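Local coordinates for uncharacterized protein MTH_862 (PDB 2R47), which is of unknown function but belongs to the archaeal DUF2124 family and has a mixed beta-sheet flanked by helices, at residues T60-S63 / K64-K67; M128-A132 / G133-L137. All coordinates share one frame; numbering follows the deposited sequence.

Both contacts are local turns in the connections of one mixed sheet, each built on two backbone bonds, and they differ in depth and in the side chains added. Contact 1 (60-67) sits on the surface, where the chain passes from strand 53-58 to its antiparallel neighbour 66-71; a carboxylate and a hydroxyl complete it. Contact 2 (128-137), partly buried, joins the two short helices in the connection from strand 118-125 to strand 142-154, and adds packed aromatic rings and waters. Their centres are 23 Å apart and they do not touch, with nearest atoms about 7 Å apart. Helix 103-113 is common to both: Phe62 of contact 1 and Trp134 of contact 2 each rest on it.

Contact 1 of 2, residues T60-S63 / K64-K67; sequences TDFS and KARK
Asp61 and Phe62 face Lys64 and Ala65 across a single 3-10 turn, two overlapping beta turns that carry the chain out of the connection after strand 53-58 and into the antiparallel strand 66-71. Lys64 N donates to Asp61 O at 3.0 Å, and one residue on, Ala65 N reaches Phe62 O, also at 3.0 Å. These two successive bonds, each spanning three residues, define the turn.

The Asp61 side chain closes over the start of the turn. With CG anti to the backbone N (chi1 -166°), its carboxylate swings forward over the next residues, and OD1 takes the Ser63 hydroxyl: OG donates across 2.7 Å on the syn side, somewhat out of the carboxylate plane. The same OD1 receives a weak bond from Ser63 N, an Asx-turn contact, so one oxygen gathers both groups of the serine. The other oxygen, OD2, lies 3.4 Å from Lys64 CG, touching the aliphatic root of the lysine and not its amine. The position of that amine is doubtful, since the side chain has two conformers; a firmer link to the second subunit is the hydrogen bond between Lys64 O and Tyr73 OH of that subunit.

Phe62 turns its ring from this polar side to Leu109 and Ala113 of helix 103-113. Ala65, buried, packs on Ile55 and Ile57 of strand 53-58; its CB meets the phenylalanine obliquely, 4.5 Å from Phe62 CD1.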
loop_
_atom_site.group_PDB
_atom_site.type_symbol
_atom_site.label_atom_id
_atom_site.label_comp_id
_atom_site.label_asym_id
_atom_site.label_seq_id
_atom_site.Cartn_x
_atom_site.Cartn_y
_atom_site.Cartn_z
ATOM N N THR A 60 18.839 1.561 -1.985
ATOM C CA THR A 60 19.579 2.683 -1.385
ATOM C C THR A 60 20.191 3.562 -2.500
ATOM O O THR A 60 21.199 4.221 -2.296
ATOM C CB THR A 60 20.663 2.200 -0.386
ATOM O OG1 THR A 60 21.569 1.321 -1.066
ATOM C CG2 THR A 60 20.028 1.443 0.794
ATOM N N ASP A 61 19.571 3.553 -3.672
ATOM C CA ASP A 61 20.101 4.284 -4.812
ATOM C C ASP A 61 19.434 5.640 -4.988
ATOM O O ASP A 61 18.532 5.787 -5.790
ATOM C CB ASP A 61 19.954 3.469 -6.090
ATOM C CG ASP A 61 20.781 4.025 -7.229
ATOM O OD1 ASP A 61 21.409 5.108 -7.077
ATOM O OD2 ASP A 61 20.822 3.351 -8.269
ATOM N N PHE A 62 19.988 6.636 -4.308
ATOM C CA PHE A 62 19.507 8.012 -4.348
ATOM C C PHE A 62 19.496 8.600 -5.756
ATOM O O PHE A 62 18.601 9.349 -6.124
ATOM C CB PHE A 62 20.411 8.790 -3.406
ATOM C CG PHE A 62 20.031 10.190 -3.186
ATOM C CD1 PHE A 62 18.706 10.542 -2.904
ATOM C CD2 PHE A 62 21.027 11.189 -3.182
ATOM C CE1 PHE A 62 18.359 11.877 -2.640
ATOM C CE2 PHE A 62 20.685 12.536 -2.924
ATOM C CZ PHE A 62 19.350 12.871 -2.677
ATOM N N SER A 63 20.501 8.249 -6.564
ATOM C CA SER A 63 20.584 8.736 -7.937
ATOM C C SER A 63 19.406 8.317 -8.810
ATOM O O SER A 63 19.117 9.009 -9.802
ATOM C CB SER A 63 21.922 8.323 -8.589
ATOM O OG SER A 63 21.903 6.944 -8.974
ATOM N N LYS A 64 18.714 7.228 -8.426
ATOM C CA LYS A 64 17.534 6.751 -9.162
ATOM C C LYS A 64 16.200 7.215 -8.525
ATOM O O LYS A 64 15.118 6.786 -8.938
ATOM C CB LYS A 64 17.546 5.215 -9.298
ATOM C CG LYS A 64 18.518 4.649 -10.390
ATOM C CD LYS A 64 18.061 4.973 -11.829
ATOM C CE LYS A 64 16.814 4.179 -12.271
ATOM N NZ LYS A 64 15.901 4.954 -13.197
ATOM N N ALA A 65 16.273 8.131 -7.545
ATOM C CA ALA A 65 15.049 8.611 -6.892
ATOM C C ALA A 65 14.141 9.297 -7.898
ATOM O O ALA A 65 14.630 9.955 -8.830
ATOM C CB ALA A 65 15.385 9.526 -5.740
ATOM N N ARG A 66 12.828 9.107 -7.733
ATOM C CA ARG A 66 11.831 9.734 -8.603
ATOM C C ARG A 66 10.794 10.484 -7.790
ATOM O O ARG A 66 10.441 10.074 -6.641
ATOM C CB ARG A 66 11.136 8.684 -9.504
ATOM C CG ARG A 66 12.060 8.163 -10.607
ATOM C CD ARG A 66 11.314 7.367 -11.652
ATOM N NE ARG A 66 12.191 7.067 -12.781
ATOM C CZ ARG A 66 12.233 7.728 -13.936
ATOM N NH1 ARG A 66 11.428 8.761 -14.180
ATOM N NH2 ARG A 66 13.097 7.327 -14.870
ATOM N N LYS A 67 10.271 11.567 -8.372
ATOM C CA LYS A 67 9.174 12.272 -7.711
ATOM C C LYS A 67 7.969 11.338 -7.522
ATOM O O LYS A 67 7.646 10.545 -8.399
ATOM C CB LYS A 67 8.734 13.497 -8.528
ATOM C CG LYS A 67 9.877 14.488 -8.727
ATOM C CD LYS A 67 9.424 15.798 -9.389
ATOM C CE LYS A 67 10.677 16.631 -9.712
ATOM N NZ LYS A 67 10.311 18.011 -10.181
#

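Contact 2 of 2, residues M128-A132 / G133-L137; sequences MFARA and GWYEL
Phe129 and Ala130 meet Trp134 and Tyr135 in a local helix-end contact, where the short helix 128-131 stops and helix 134-137 starts at once, in the connection from strand 118-125 to strand 142-154. The backbone sets the geometry. Trp134 N donates to Phe129 O at 2.9 Å, while Gly133 N turns back to Ala130 O at 3.1 Å. Gly133 makes this possible with a left-handed conformation (phi 88°), and the same residue is the N-cap of the next helix, its O accepting from Glu136 N.

On one side of this corner the large rings pack. Phe129 CE1 touches Trp134 CE3 at 3.5 Å; the planes are near parallel, 22° apart, but slid so far past each other that they barely overlap. The indole packs on Ile103 and Val106 of helix 103-113, and the Phe129 ring also meets that of Phe140. Ala132 adds its CB off-centre to the indole, 3.8 Å from Trp134 CD1.

Tyr135 folds back along the first helix. Its CG lies beside the backbone N (chi1 -69°), which lays the ring over Ala130: the methyl CB sits above one face, 4.0 Å from the centroid of the Tyr135 ring, in a CH-pi contact. Two waters tie the same residues together. One accepts from Ala130 N and is hydrogen-bonded to Tyr135 OH at 2.9 Å; the other donates to Ala130 O and accepts from Tyr135 N, spanning the break between the helices.

The paired backbone bonds around a left-handed glycine, closed by the apolar contact of Phe129 with Trp134, are those of a Schellman motif, here leading straight into a second helix.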
loop_
_atom_site.group_PDB
_atom_site.type_symbol
_atom_site.label_atom_id
_atom_site.label_comp_id
_atom_site.label_asym_id
_atom_site.label_seq_id
_atom_site.Cartn_x
_atom_site.Cartn_y
_atom_site.Cartn_z
ATOM N N MET A 128 9.643 -4.892 12.038
ATOM C CA MET A 128 10.754 -5.352 11.214
ATOM C C MET A 128 12.062 -4.714 11.634
ATOM O O MET A 128 13.088 -5.405 11.704
ATOM C CB MET A 128 10.479 -5.036 9.728
ATOM C CG MET A 128 11.277 -5.866 8.745
ATOM S SD MET A 128 10.811 -7.624 8.750
ATOM C CE MET A 128 9.046 -7.510 8.383
ATOM N N PHE A 129 12.079 -3.403 11.857
ATOM C CA PHE A 129 13.355 -2.775 12.157
ATOM C C PHE A 129 13.970 -3.229 13.492
ATOM O O PHE A 129 15.181 -3.479 13.576
ATOM C CB PHE A 129 13.248 -1.268 12.142
ATOM C CG PHE A 129 13.095 -0.697 10.766
ATOM C CD1 PHE A 129 14.001 -1.029 9.779
ATOM C CD2 PHE A 129 12.067 0.182 10.485
ATOM C CE1 PHE A 129 13.884 -0.462 8.465
ATOM C CE2 PHE A 129 11.940 0.746 9.199
ATOM C CZ PHE A 129 12.842 0.394 8.208
ATOM N N ALA A 130 13.164 -3.255 14.542
ATOM C CA ALA A 130 13.634 -3.742 15.850
ATOM C C ALA A 130 14.206 -5.177 15.709
ATOM O O ALA A 130 15.290 -5.500 16.222
ATOM C CB ALA A 130 12.486 -3.756 16.816
ATOM N N ARG A 131 13.458 -6.011 15.007
ATOM C CA ARG A 131 13.811 -7.441 14.847
ATOM C C ARG A 131 15.129 -7.644 14.096
ATOM O O ARG A 131 15.901 -8.554 14.397
ATOM C CB ARG A 131 12.648 -8.196 14.213
ATOM C CG ARG A 131 11.439 -8.227 15.151
ATOM C CD ARG A 131 10.192 -8.700 14.470
ATOM N NE ARG A 131 10.359 -10.009 13.859
ATOM C CZ ARG A 131 9.811 -10.363 12.702
ATOM N NH1 ARG A 131 9.073 -9.475 12.009
ATOM N NH2 ARG A 131 10.037 -11.589 12.231
ATOM N N ALA A 132 15.420 -6.740 13.160
ATOM C CA ALA A 132 16.637 -6.804 12.373
ATOM C C ALA A 132 17.884 -6.268 13.120
ATOM O O ALA A 132 19.016 -6.362 12.634
ATOM C CB ALA A 132 16.412 -6.038 11.068
ATOM N N GLY A 133 17.673 -5.712 14.305
ATOM C CA GLY A 133 18.747 -5.084 15.082
ATOM C C GLY A 133 18.950 -3.605 14.753
ATOM O O GLY A 133 19.885 -2.965 15.273
ATOM N N TRP A 134 18.070 -3.035 13.907
ATOM C CA TRP A 134 18.352 -1.719 13.329
ATOM C C TRP A 134 18.213 -0.567 14.312
ATOM O O TRP A 134 18.735 0.523 14.043
ATOM C CB TRP A 134 17.586 -1.451 12.013
ATOM C CG TRP A 134 18.176 -2.126 10.805
ATOM C CD1 TRP A 134 18.969 -3.243 10.792
ATOM C CD2 TRP A 134 18.033 -1.730 9.437
ATOM N NE1 TRP A 134 19.309 -3.573 9.524
ATOM C CE2 TRP A 134 18.751 -2.664 8.660
ATOM C CE3 TRP A 134 17.352 -0.691 8.790
ATOM C CZ2 TRP A 134 18.803 -2.600 7.260
ATOM C CZ3 TRP A 134 17.434 -0.605 7.386
ATOM C CH2 TRP A 134 18.137 -1.558 6.650
ATOM N N TYR A 135 17.555 -0.784 15.459
ATOM C CA TYR A 135 17.479 0.301 16.453
ATOM C C TYR A 135 18.841 0.515 17.084
ATOM O O TYR A 135 19.140 1.612 17.553
ATOM C CB TYR A 135 16.461 0.025 17.570
ATOM C CG TYR A 135 14.984 0.046 17.176
ATOM C CD1 TYR A 135 14.572 0.408 15.885
ATOM C CD2 TYR A 135 14.005 -0.272 18.123
ATOM C CE1 TYR A 135 13.204 0.425 15.541
ATOM C CE2 TYR A 135 12.647 -0.225 17.799
ATOM C CZ TYR A 135 12.260 0.103 16.499
ATOM O OH TYR A 135 10.916 0.131 16.193
ATOM N N GLU A 136 19.660 -0.545 17.109
ATOM C CA GLU A 136 21.028 -0.437 17.641
ATOM C C GLU A 136 22.040 0.021 16.589
ATOM O O GLU A 136 23.056 0.602 16.937
ATOM C CB GLU A 136 21.455 -1.733 18.332
ATOM C CG GLU A 136 20.491 -2.116 19.451
ATOM C CD GLU A 136 21.077 -3.115 20.434
ATOM O OE1 GLU A 136 22.314 -3.110 20.629
ATOM O OE2 GLU A 136 20.298 -3.895 21.028
ATOM N N LEU A 137 21.743 -0.215 15.315
ATOM C CA LEU A 137 22.671 0.061 14.220
ATOM C C LEU A 137 22.474 1.439 13.639
ATOM O O LEU A 137 23.412 1.980 13.080
ATOM C CB LEU A 137 22.547 -0.980 13.088
ATOM C CG LEU A 137 22.677 -2.472 13.470
ATOM C CD1 LEU A 137 22.655 -3.258 12.213
ATOM C CD2 LEU A 137 23.933 -2.740 14.226
HETATM O O HOH W 1 10.543 -2.098 14.426
HETATM O O HOH W 2 16.963 -3.215 17.125
#